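Local coordinates for engineered protein (Artificial gene, PDB 3VB8) that is an engineered protein, probably a computationally designed inhibitor that binds an enzyme, at residues Gly48-Met53 against Glu127-Val132. Sequence-based numbering, arbitrary orientation.
Sequences GLLAYM and EKTAWV
The side chains of Leu50 and Thr129 run antiparallel past one another where a long loop, running between helix 114-122 and helix 143-156, lies over one face of a curved antiparallel beta sheet. The case illustrates how an irregular segment can cover a strand by van der Waals packing, with no hydrogen bond between 48-53 and 127-132. Leu50, on strand 49-54, makes the largest single contribution, followed by Thr129. With chi1 at -68° its CG is turned away from the carbonyl carbon, and the two methyls at the branch divide the work. CD2 meets Thr129 CB at 4.0 Å and touches the carbonyl oxygen of Ala130, whereas CD1 reaches the CB methyl of Ala130 at 4.3 Å. Val15 and Ser17 of strand 11-19, Leu28 of strand 23-31 and His43 also pack on Leu50, so its side chain is enclosed by neighbouring strands and the loop. At the start of the strand, Gly48 and Leu49 face Ser44 in a G1 beta bulge, and Gly48 has the positive phi (81°) usual there. Thr129 CG2 lies 4.4 Å from Gly48 CA, beside the bulge. On its other branch, Thr129 OG1 makes a weak hydrogen bond of 3.5 Å to Ala130 O.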
loop_
_atom_site.group_PDB
_atom_site.type_symbol
_atom_site.label_atom_id
_atom_site.label_comp_id
_atom_site.label_asym_id
_atom_site.label_seq_id
_atom_site.Cartn_x
_atom_site.Cartn_y
_atom_site.Cartn_z
ATOM N N GLY A 48 -9.041 -4.483 -1.573
ATOM C CA GLY A 48 -8.330 -4.544 -0.309
ATOM C C GLY A 48 -8.285 -3.204 0.394
ATOM O O GLY A 48 -7.352 -2.918 1.143
ATOM N N LEU A 49 -9.310 -2.392 0.173
ATOM C CA LEU A 49 -9.385 -1.080 0.786
ATOM C C LEU A 49 -10.603 -0.862 1.697
ATOM O O LEU A 49 -11.598 -1.563 1.597
ATOM C CB LEU A 49 -9.413 -0.023 -0.311
ATOM C CG LEU A 49 -8.405 -0.065 -1.449
ATOM C CD1 LEU A 49 -8.885 0.919 -2.515
ATOM C CD2 LEU A 49 -7.004 0.288 -0.935
ATOM N N LEU A 50 -10.521 0.131 2.573
ATOM C CA LEU A 50 -11.626 0.487 3.456
ATOM C C LEU A 50 -11.675 1.995 3.294
ATOM O O LEU A 50 -10.626 2.637 3.349
ATOM C CB LEU A 50 -11.306 0.094 4.899
ATOM C CG LEU A 50 -11.239 -1.397 5.211
ATOM C CD1 LEU A 50 -10.960 -1.578 6.663
ATOM C CD2 LEU A 50 -12.535 -2.057 4.835
ATOM N N ALA A 51 -12.858 2.551 3.038
ATOM C CA ALA A 51 -12.992 4.000 2.859
ATOM C C ALA A 51 -13.735 4.601 4.021
ATOM O O ALA A 51 -14.656 3.981 4.529
ATOM C CB ALA A 51 -13.746 4.310 1.614
ATOM N N TYR A 52 -13.387 5.822 4.400
ATOM C CA TYR A 52 -14.034 6.475 5.529
ATOM C C TYR A 52 -14.559 7.852 5.176
ATOM O O TYR A 52 -13.944 8.570 4.394
ATOM C CB TYR A 52 -13.034 6.655 6.672
ATOM C CG TYR A 52 -12.501 5.395 7.311
ATOM C CD1 TYR A 52 -13.146 4.831 8.413
ATOM C CD2 TYR A 52 -11.319 4.802 6.861
ATOM C CE1 TYR A 52 -12.627 3.711 9.058
ATOM C CE2 TYR A 52 -10.787 3.675 7.499
ATOM C CZ TYR A 52 -11.451 3.135 8.606
ATOM O OH TYR A 52 -10.963 2.036 9.288
ATOM N N MET A 53 -15.685 8.214 5.786
ATOM C CA MET A 53 -16.287 9.524 5.605
ATOM C C MET A 53 -16.017 10.209 6.918
ATOM O O MET A 53 -16.823 10.132 7.836
ATOM C CB MET A 53 -17.798 9.439 5.349
ATOM C CG MET A 53 -18.221 8.956 3.966
ATOM S SD MET A 53 -19.950 9.284 3.628
ATOM C CE MET A 53 -20.715 8.320 4.936
ATOM N N GLU A 127 -8.458 -13.430 2.103
ATOM C CA GLU A 127 -9.201 -12.940 0.943
ATOM C C GLU A 127 -10.434 -12.197 1.373
ATOM O O GLU A 127 -11.488 -12.305 0.747
ATOM C CB GLU A 127 -9.586 -14.109 0.023
ATOM C CG GLU A 127 -8.605 -14.339 -1.116
ATOM C CD GLU A 127 -8.873 -15.622 -1.894
ATOM O OE1 GLU A 127 -10.022 -16.114 -1.890
ATOM O OE2 GLU A 127 -7.926 -16.134 -2.524
ATOM N N LYS A 128 -10.288 -11.434 2.449
ATOM C CA LYS A 128 -11.395 -10.667 3.012
ATOM C C LYS A 128 -10.855 -9.331 3.483
ATOM O O LYS A 128 -9.648 -9.120 3.447
ATOM C CB LYS A 128 -11.964 -11.436 4.212
ATOM C CG LYS A 128 -13.471 -11.360 4.400
ATOM C CD LYS A 128 -13.949 -12.594 5.175
ATOM C CE LYS A 128 -13.782 -13.877 4.351
ATOM N NZ LYS A 128 -14.248 -15.098 5.071
ATOM N N THR A 129 -11.742 -8.435 3.910
ATOM C CA THR A 129 -11.324 -7.138 4.445
ATOM C C THR A 129 -11.730 -7.147 5.902
ATOM O O THR A 129 -12.482 -8.019 6.338
ATOM C CB THR A 129 -12.007 -5.898 3.765
ATOM O OG1 THR A 129 -13.423 -5.982 3.914
ATOM C CG2 THR A 129 -11.635 -5.782 2.303
ATOM N N ALA A 130 -11.233 -6.177 6.649
ATOM C CA ALA A 130 -11.558 -6.107 8.052
ATOM C C ALA A 130 -12.964 -5.516 8.177
ATOM O O ALA A 130 -13.451 -4.921 7.224
ATOM C CB ALA A 130 -10.501 -5.236 8.793
ATOM N N TRP A 131 -13.623 -5.706 9.322
ATOM C CA TRP A 131 -14.952 -5.140 9.508
ATOM C C TRP A 131 -15.172 -4.524 10.869
ATOM O O TRP A 131 -15.309 -5.227 11.868
ATOM C CB TRP A 131 -16.057 -6.168 9.272
ATOM C CG TRP A 131 -17.345 -5.487 8.989
ATOM C CD1 TRP A 131 -18.597 -5.851 9.420
ATOM C CD2 TRP A 131 -17.526 -4.325 8.166
ATOM N NE1 TRP A 131 -19.548 -4.983 8.911
ATOM C CE2 TRP A 131 -18.914 -4.040 8.138
ATOM C CE3 TRP A 131 -16.648 -3.493 7.450
ATOM C CZ2 TRP A 131 -19.434 -2.959 7.410
ATOM C CZ3 TRP A 131 -17.166 -2.426 6.735
ATOM C CH2 TRP A 131 -18.542 -2.167 6.719
ATOM N N VAL A 132 -15.241 -3.201 10.889
ATOM C CA VAL A 132 -15.452 -2.497 12.129
ATOM C C VAL A 132 -16.841 -2.860 12.581
ATOM O O VAL A 132 -17.805 -2.522 11.918
ATOM C CB VAL A 132 -15.352 -0.969 11.929
ATOM C CG1 VAL A 132 -16.053 -0.247 13.036
ATOM C CG2 VAL A 132 -13.906 -0.535 11.919
#